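PDB 2PN2: osmotically inducible protein OsmC from Psychrobacter arcticus, which is of unknown function but belongs to the OsmC family and probably takes part in the osmotic stress and detoxification response. Local coordinates for residues R32-H37 against E43-A48; R82-D87 against D121-I126. All coordinates share one frame; numbering follows the deposited sequence. Where two conformers were deposited one is given.

Contact 1 of 2, residues R32-H37 against E43-A48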
ATOM      1  N   ARG A  32      -3.291  11.577  10.872  1.00 38.36           N
ATOM      2  CA  ARG A  32      -2.010  10.906  10.692  1.00 38.58           C
ATOM      3  C   ARG A  32      -2.014   9.509  11.290  1.00 37.82           C
ATOM      4  O   ARG A  32      -2.543   9.318  12.388  1.00 39.43           O
ATOM      5  CB  ARG A  32      -0.901  11.695  11.387  1.00 40.44           C
ATOM      6  CG  ARG A  32       0.432  10.943  11.506  1.00 42.38           C
ATOM      7  CD  ARG A  32       1.504  11.842  11.997  1.00 47.00           C
ATOM      8  NE  ARG A  32       2.078  12.634  10.923  1.00 50.18           N
ATOM      9  CZ  ARG A  32       2.849  13.708  11.095  1.00 59.39           C
ATOM     10  NH1 ARG A  32       3.161  14.191  12.312  1.00 59.28           N
ATOM     11  NH2 ARG A  32       3.308  14.323  10.021  1.00 63.07           N
ATOM     12  N   THR A  33      -1.371   8.563  10.604  1.00 37.85           N
ATOM     13  CA  THR A  33      -1.179   7.204  11.144  1.00 38.46           C
ATOM     14  C   THR A  33       0.306   6.842  11.109  1.00 37.84           C
ATOM     15  O   THR A  33       1.054   7.388  10.316  1.00 40.24           O
ATOM     16  CB  THR A  33      -2.002   6.114  10.430  1.00 38.84           C
ATOM     17  OG1 THR A  33      -1.359   5.690   9.217  1.00 41.85           O
ATOM     18  CG2 THR A  33      -3.435   6.583  10.167  1.00 32.69           C
ATOM     19  N   SER A  34       0.700   5.933  11.992  1.00 40.95           N
ATOM     20  CA  SER A  34       2.060   5.395  12.084  1.00 40.05           C
ATOM     21  C   SER A  34       1.947   3.885  12.105  1.00 40.27           C
ATOM     22  O   SER A  34       1.242   3.353  12.947  1.00 39.53           O
ATOM     23  CB  SER A  34       2.729   5.875  13.366  1.00 42.11           C
ATOM     24  OG  SER A  34       3.966   5.213  13.553  1.00 47.03           O
ATOM     25  N   ALA A  35       2.666   3.210  11.209  1.00 39.19           N
ATOM     26  CA  ALA A  35       2.616   1.751  11.080  1.00 39.61           C
ATOM     27  C   ALA A  35       4.013   1.156  11.267  1.00 39.70           C
ATOM     28  O   ALA A  35       4.963   1.612  10.624  1.00 35.22           O
ATOM     29  CB  ALA A  35       2.045   1.362   9.704  1.00 37.56           C
ATOM     30  N   ILE A  36       4.102   0.159  12.155  1.00 40.51           N
ATOM     31  CA  ILE A  36       5.311  -0.596  12.474  1.00 40.46           C
ATOM     32  C   ILE A  36       5.125  -2.030  11.946  1.00 39.58           C
ATOM     33  O   ILE A  36       4.127  -2.671  12.287  1.00 40.86           O
ATOM     34  CB  ILE A  36       5.540  -0.678  14.018  1.00 40.11           C
ATOM     35  CG1 ILE A  36       5.587   0.712  14.655  1.00 44.86           C
ATOM     36  CG2 ILE A  36       6.823  -1.433  14.348  1.00 43.71           C
ATOM     37  CD1 ILE A  36       6.650   1.636  14.085  1.00 44.27           C
ATOM     38  N   HIS A  37       6.093  -2.509  11.151  1.00 40.12           N
ATOM     39  CA  HIS A  37       6.135  -3.871  10.613  1.00 39.43           C
ATOM     40  C   HIS A  37       6.890  -4.686  11.650  1.00 43.26           C
ATOM     41  O   HIS A  37       8.092  -4.458  11.865  1.00 39.60           O
ATOM     42  CB  HIS A  37       6.835  -3.881   9.254  1.00 40.62           C
ATOM     43  CG  HIS A  37       6.996  -5.233   8.634  1.00 38.87           C
ATOM     44  ND1 HIS A  37       8.195  -5.912   8.638  1.00 36.34           N
ATOM     45  CD2 HIS A  37       6.128  -6.006   7.939  1.00 42.10           C
ATOM     46  CE1 HIS A  37       8.053  -7.058   7.998  1.00 41.45           C
ATOM     47  NE2 HIS A  37       6.807  -7.142   7.567  1.00 45.85           N
ATOM     48  N   GLU A  43       9.267   1.636  10.293  1.00 49.02           N
ATOM     49  CA  GLU A  43       8.085   2.536  10.471  1.00 49.24           C
ATOM     50  C   GLU A  43       7.699   3.340   9.224  1.00 49.88           C
ATOM     51  O   GLU A  43       8.582   3.891   8.578  1.00 51.06           O
ATOM     52  CB  GLU A  43       8.316   3.576  11.593  1.00 50.52           C
ATOM     53  CG  GLU A  43       7.106   4.534  11.865  1.00 48.52           C
ATOM     54  CD  GLU A  43       7.315   5.559  12.960  1.00 50.85           C
ATOM     55  OE1 GLU A  43       8.415   6.145  13.050  1.00 57.62           O
ATOM     56  OE2 GLU A  43       6.351   5.817  13.714  1.00 43.82           O
ATOM     57  N   ILE A  44       6.381   3.426   8.958  1.00 46.08           N
ATOM     58  CA  ILE A  44       5.781   4.178   7.840  0.50 45.67           C
ATOM     59  C   ILE A  44       4.695   5.107   8.387  1.00 46.68           C
ATOM     60  O   ILE A  44       3.924   4.699   9.252  1.00 49.18           O
ATOM     61  CB  ILE A  44       5.180   3.205   6.803  0.50 45.60           C
ATOM     62  CG1 ILE A  44       6.327   2.535   6.043  0.50 42.81           C
ATOM     63  CG2 ILE A  44       4.225   3.920   5.826  0.50 42.80           C
ATOM     64  CD1 ILE A  44       5.906   1.521   5.100  0.50 37.38           C
ATOM     65  N   ILE A  45       4.627   6.330   7.873  1.00 45.49           N
ATOM     66  CA  ILE A  45       3.660   7.331   8.295  1.00 45.28           C
ATOM     67  C   ILE A  45       2.717   7.618   7.141  1.00 42.32           C
ATOM     68  O   ILE A  45       3.136   7.556   5.992  1.00 43.32           O
ATOM     69  CB  ILE A  45       4.362   8.670   8.666  1.00 43.10           C
ATOM     70  CG1 ILE A  45       5.454   8.480   9.742  1.00 48.36           C
ATOM     71  CG2 ILE A  45       3.359   9.730   9.128  1.00 48.10           C
ATOM     72  CD1 ILE A  45       4.980   7.863  11.031  1.00 45.53           C
ATOM     73  N   THR A  46       1.451   7.880   7.456  1.00 41.53           N
ATOM     74  CA  THR A  46       0.506   8.409   6.468  1.00 41.14           C
ATOM     75  C   THR A  46      -0.142   9.675   7.008  1.00 41.72           C
ATOM     76  O   THR A  46      -0.272   9.838   8.211  1.00 41.44           O
ATOM     77  CB  THR A  46      -0.618   7.420   6.029  1.00 42.99           C
ATOM     78  OG1 THR A  46      -1.534   7.203   7.103  1.00 43.16           O
ATOM     79  CG2 THR A  46      -0.046   6.093   5.511  1.00 41.98           C
ATOM     80  N   ASP A  47      -0.512  10.567   6.090  1.00 41.84           N
ATOM     81  CA  ASP A  47      -1.247  11.780   6.369  1.00 41.82           C
ATOM     82  C   ASP A  47      -2.333  11.914   5.319  1.00 42.06           C
ATOM     83  O   ASP A  47      -2.127  11.530   4.167  1.00 40.53           O
ATOM     84  CB  ASP A  47      -0.367  13.027   6.220  1.00 41.68           C
ATOM     85  CG  ASP A  47       0.550  13.284   7.394  1.00 44.35           C
ATOM     86  OD1 ASP A  47       0.271  12.882   8.537  1.00 40.01           O
ATOM     87  OD2 ASP A  47       1.545  13.995   7.172  1.00 46.93           O
ATOM     88  N   ALA A  48      -3.464  12.481   5.715  1.00 42.98           N
ATOM     89  CA  ALA A  48      -4.518  12.841   4.765  1.00 47.13           C
ATOM     90  C   ALA A  48      -4.019  14.097   4.016  1.00 49.81           C
ATOM     91  O   ALA A  48      -3.229  14.877   4.573  1.00 48.71           O
ATOM     92  CB  ALA A  48      -5.815  13.137   5.476  1.00 45.81           C
TER
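Thr-33 with Thr-46 and Ala-35 with Ile-44 are the hydrogen-bonded pairs that zip strands 32-37 and 43-47 into an antiparallel hairpin, the short axes 4.7 Å apart. Ala-35 N to Ile-44 O and Ile-44 N to Ala-35 O are both 2.8 Å; in the Thr-33 pair each N-H meets its C=O from outside the carbonyl plane. On the face carrying the threonines, the hydroxyls meet directly, Thr-33 OG1 lying 2.6 Å from Thr-46 OG1. Both hydroxyls sit between backbone N and carbonyl carbon (chi1 81° and 70°), which brings them together across the pair. Ser-71 OG of the second subunit also bonds Thr-33 OG1, while Leu-64 of helix 61-83 packs on Thr-46 and Ile-44. On the opposite face, Ser-34 OG donates a hydrogen bond to OE2 of the extended Glu-43 chain, its modelled length of 2.5 Å doubtfully short, and Ile-36 CD1 lies against Glu-43 CB at 3.6 Å. Further along, Arg-32 and Asp-47 run side by side, their guanidinium and carboxylate planes 26° apart; the salt bridge from NE to OD1 is 3.0 Å but bent, a weak hydrogen bond. Ile-45 CG2 lies 3.6 Å from Arg-32 NE. Asp-47 OD2 has its stronger partner in the backbone N of Glu-57. A leucine in place of Arg-32 would probably leave the Asp-47 carboxylate without its cationic neighbour and more dependent on that amide. The hairpin thus presents one face to helix and partner subunit, with hydroxyls satisfied in a chain across the dimer, and keeps its charged pairing on the other.

Contact 2 of 2, residues R82-D87 against D121-I126; sequences RDMEID and DKTQKI
Met-84, a selenomethionine in this crystal, and Ile-126 reach toward each other tip to tip, joining the end of helix 61-83 to the first turns of helix 121-132. The apolar touches are few. Met-84 CE stops 4.0 Å from Ile-126 CD1, and the selenium lies 4.2 Å from Ile-126 CG2, so the two branches of the isoleucine meet successive atoms of one side chain. The bend at the end of the Met-84 chain (chi3 71°) turns the methyl out of line with the extended part before it. A second tip-to-tip meeting, tighter at 3.7 Å, sets Ile-86 CD1 against Thr-123 CG2. Here the threonine methyl stands anti to its own backbone N (chi1 -52° for OG1), which aims it at the isoleucine.

The polar side of Thr-123 plays a different part. Met-84 CE slides past its hydroxyl at 4.1 Å, a van der Waals neighbour only, while OG1 is hydrogen-bonded to Asp-120 OD1 just before the segment. Thr-123 therefore offers its methyl to Ile-86 and keeps its hydroxyl occupied by Asp-120, the residue just before its helix.

Backbone bonds shape each partner separately. Glu-85, with phi 61°, closes helix 61-83 in a Schellman motif, and this turn separates Met-84 from Ile-86 while both still direct their CB atoms toward helix 121-132. In that helix, Ile-126 N bonds to Lys-122 O at 2.9 Å.

The contact is small, burying 155 Å² in all. It ties the C-terminal end of helix 61-83, and the loop that leads on to strand 92-100, to the helix that follows strand 105-114.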
ATOM      1  N   ARG A  82      17.641 -11.205 -11.501  1.00 42.29           N
ATOM      2  CA  ARG A  82      18.634 -11.996 -10.765  0.50 42.00           C
ATOM      3  C   ARG A  82      18.807 -13.342 -11.456  1.00 42.61           C
ATOM      4  O   ARG A  82      19.939 -13.793 -11.646  1.00 38.14           O
ATOM      5  CB  ARG A  82      18.245 -12.194  -9.293  0.50 42.07           C
ATOM      6  CG  ARG A  82      19.249 -13.009  -8.471  0.50 44.77           C
ATOM      7  CD  ARG A  82      18.786 -13.183  -7.048  0.50 44.62           C
ATOM      8  NE  ARG A  82      18.807 -11.924  -6.305  0.50 50.18           N
ATOM      9  CZ  ARG A  82      18.332 -11.744  -5.070  0.50 49.49           C
ATOM     10  NH1 ARG A  82      17.755 -12.732  -4.386  0.50 43.41           N
ATOM     11  NH2 ARG A  82      18.429 -10.544  -4.509  0.50 50.38           N
ATOM     12  N   ASP A  83      17.689 -13.980 -11.817  1.00 42.71           N
ATOM     13  CA  ASP A  83      17.724 -15.271 -12.522  1.00 42.71           C
ATOM     14  C   ASP A  83      18.395 -15.170 -13.895  1.00 42.71           C
ATOM     15  O   ASP A  83      19.057 -16.101 -14.315  1.00 43.53           O
ATOM     16  CB  ASP A  83      16.321 -15.851 -12.728  1.00 42.80           C
ATOM     17  CG  ASP A  83      15.652 -16.311 -11.442  1.00 44.10           C
ATOM     18  OD1 ASP A  83      16.341 -16.581 -10.438  1.00 52.60           O
ATOM     19  OD2 ASP A  83      14.405 -16.426 -11.456  1.00 44.93           O
HETATM   20  N   MSE A  84      18.199 -14.046 -14.577  1.00 43.74           N
HETATM   21  CA  MSE A  84      18.821 -13.786 -15.880  1.00 44.47           C
HETATM   22  C   MSE A  84      20.215 -13.139 -15.791  1.00 43.78           C
HETATM   23  O   MSE A  84      20.835 -12.894 -16.830  1.00 45.46           O
HETATM   24  CB  MSE A  84      17.881 -12.920 -16.723  1.00 43.57           C
HETATM   25  CG  MSE A  84      16.538 -13.592 -16.975  1.00 46.34           C
HETATM   26 SE   MSE A  84      15.297 -12.470 -17.913  0.75 45.86          SE
HETATM   27  CE  MSE A  84      16.240 -12.569 -19.593  1.00 37.39           C
ATOM     28  N   GLU A  85      20.703 -12.867 -14.572  1.00 44.04           N
ATOM     29  CA  GLU A  85      22.030 -12.271 -14.322  1.00 45.11           C
ATOM     30  C   GLU A  85      22.211 -10.863 -14.942  1.00 45.67           C
ATOM     31  O   GLU A  85      23.259 -10.539 -15.524  1.00 43.09           O
ATOM     32  CB  GLU A  85      23.151 -13.257 -14.704  1.00 45.31           C
ATOM     33  CG  GLU A  85      23.067 -14.586 -13.925  1.00 44.42           C
ATOM     34  CD  GLU A  85      24.236 -15.534 -14.159  1.00 47.44           C
ATOM     35  OE1 GLU A  85      25.372 -15.074 -14.442  1.00 44.74           O
ATOM     36  OE2 GLU A  85      24.017 -16.763 -14.037  1.00 46.58           O
ATOM     37  N   ILE A  86      21.169 -10.042 -14.773  1.00 45.87           N
ATOM     38  CA  ILE A  86      21.107  -8.655 -15.236  1.00 48.14           C
ATOM     39  C   ILE A  86      21.026  -7.776 -13.979  1.00 48.92           C
ATOM     40  O   ILE A  86      20.070  -7.908 -13.200  1.00 49.17           O
ATOM     41  CB  ILE A  86      19.841  -8.401 -16.111  1.00 50.18           C
ATOM     42  CG1 ILE A  86      19.816  -9.322 -17.346  1.00 47.76           C
ATOM     43  CG2 ILE A  86      19.762  -6.933 -16.556  1.00 48.29           C
ATOM     44  CD1 ILE A  86      18.481  -9.273 -18.101  1.00 49.67           C
ATOM     45  N   ASP A  87      22.029  -6.914 -13.773  1.00 49.31           N
ATOM     46  CA  ASP A  87      22.050  -5.970 -12.647  1.00 50.14           C
ATOM     47  C   ASP A  87      21.151  -4.812 -13.068  1.00 49.63           C
ATOM     48  O   ASP A  87      21.442  -4.132 -14.060  1.00 50.93           O
ATOM     49  CB  ASP A  87      23.473  -5.466 -12.338  1.00 51.48           C
ATOM     50  CG  ASP A  87      23.560  -4.639 -11.040  1.00 53.52           C
ATOM     51  OD1 ASP A  87      22.546  -4.079 -10.570  1.00 58.78           O
ATOM     52  OD2 ASP A  87      24.671  -4.541 -10.478  1.00 57.27           O
ATOM     53  N   ASP A 121      14.399  -6.135 -26.733  1.00 44.22           N
ATOM     54  CA  ASP A 121      12.939  -6.329 -26.780  1.00 44.65           C
ATOM     55  C   ASP A 121      12.420  -7.533 -25.997  1.00 42.91           C
ATOM     56  O   ASP A 121      11.411  -7.415 -25.294  1.00 41.05           O
ATOM     57  CB  ASP A 121      12.428  -6.422 -28.237  1.00 45.31           C
ATOM     58  CG  ASP A 121      12.527  -5.094 -28.997  1.00 50.20           C
ATOM     59  OD1 ASP A 121      12.738  -4.020 -28.380  1.00 51.83           O
ATOM     60  OD2 ASP A 121      12.373  -5.134 -30.236  1.00 61.41           O
ATOM     61  N   LYS A 122      13.094  -8.675 -26.132  1.00 41.83           N
ATOM     62  CA  LYS A 122      12.693  -9.898 -25.417  1.00 43.84           C
ATOM     63  C   LYS A 122      12.678  -9.670 -23.897  1.00 42.63           C
ATOM     64  O   LYS A 122      11.680  -9.976 -23.245  1.00 42.50           O
ATOM     65  CB  LYS A 122      13.591 -11.095 -25.799  1.00 43.89           C
ATOM     66  CG  LYS A 122      13.101 -12.455 -25.254  1.00 47.30           C
ATOM     67  CD  LYS A 122      14.041 -13.604 -25.623  1.00 46.69           C
ATOM     68  CE  LYS A 122      13.589 -14.912 -24.966  1.00 49.28           C
ATOM     69  NZ  LYS A 122      14.523 -16.035 -25.268  1.00 58.57           N
ATOM     70  N   THR A 123      13.746  -9.073 -23.357  1.00 43.29           N
ATOM     71  CA  THR A 123      13.870  -8.818 -21.899  1.00 41.90           C
ATOM     72  C   THR A 123      12.861  -7.817 -21.378  1.00 41.52           C
ATOM     73  O   THR A 123      12.261  -8.038 -20.313  1.00 38.95           O
ATOM     74  CB  THR A 123      15.281  -8.327 -21.501  1.00 43.74           C
ATOM     75  OG1 THR A 123      16.254  -9.225 -22.023  1.00 40.14           O
ATOM     76  CG2 THR A 123      15.436  -8.256 -19.979  1.00 44.34           C
ATOM     77  N   GLN A 124      12.692  -6.710 -22.109  1.00 41.43           N
ATOM     78  CA  GLN A 124      11.687  -5.697 -21.755  1.00 42.21           C
ATOM     79  C   GLN A 124      10.321  -6.354 -21.632  1.00 40.13           C
ATOM     80  O   GLN A 124       9.600  -6.097 -20.672  1.00 40.00           O
ATOM     81  CB  GLN A 124      11.592  -4.591 -22.807  1.00 41.34           C
ATOM     82  CG  GLN A 124      12.766  -3.628 -22.881  1.00 45.65           C
ATOM     83  CD  GLN A 124      12.597  -2.610 -24.010  1.00 47.73           C
ATOM     84  OE1 GLN A 124      11.488  -2.388 -24.502  1.00 52.38           O
ATOM     85  NE2 GLN A 124      13.706  -2.007 -24.439  1.00 58.66           N
ATOM     86  N   LYS A 125       9.998  -7.208 -22.607  1.00 40.18           N
ATOM     87  CA  LYS A 125       8.738  -7.949 -22.644  1.00 41.25           C
ATOM     88  C   LYS A 125       8.604  -8.915 -21.470  1.00 38.73           C
ATOM     89  O   LYS A 125       7.527  -9.001 -20.892  1.00 38.03           O
ATOM     90  CB  LYS A 125       8.565  -8.680 -23.986  1.00 42.61           C
ATOM     91  CG  LYS A 125       7.258  -9.452 -24.115  1.00 48.13           C
ATOM     92  N   ILE A 126       9.686  -9.622 -21.124  1.00 40.44           N
ATOM     93  CA  ILE A 126       9.706 -10.512 -19.939  1.00 38.38           C
ATOM     94  C   ILE A 126       9.410  -9.668 -18.698  1.00 40.70           C
ATOM     95  O   ILE A 126       8.477  -9.982 -17.929  1.00 41.38           O
ATOM     96  CB  ILE A 126      11.048 -11.299 -19.808  1.00 38.93           C
ATOM     97  CG1 ILE A 126      11.128 -12.368 -20.909  1.00 35.30           C
ATOM     98  CG2 ILE A 126      11.169 -11.983 -18.416  1.00 36.24           C
ATOM     99  CD1 ILE A 126      12.570 -12.990 -21.178  1.00 37.63           C
TER

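Contact 1 and contact 2 lie on opposite sides of the chain's centre, their own centres 35 Å apart and their nearest atoms about 17 Å apart. They come in series: the hairpin of contact 1 is complete before helix 61-83 begins, and contact 2 opens at that helix's far end. The long helix links them, packing near its start on the hairpin and meeting helix 121-132 at its finish. Contact 1 belongs to the three-stranded antiparallel sheet of strands 23-29, 32-37 and 42-47, close to the second subunit, whereas contact 2 joins the end of helix 61-83 and its loop to helix 121-132, before and after strands 92-100 and 105-114 in sequence, consistent with the two-sheet, dimeric OsmC fold.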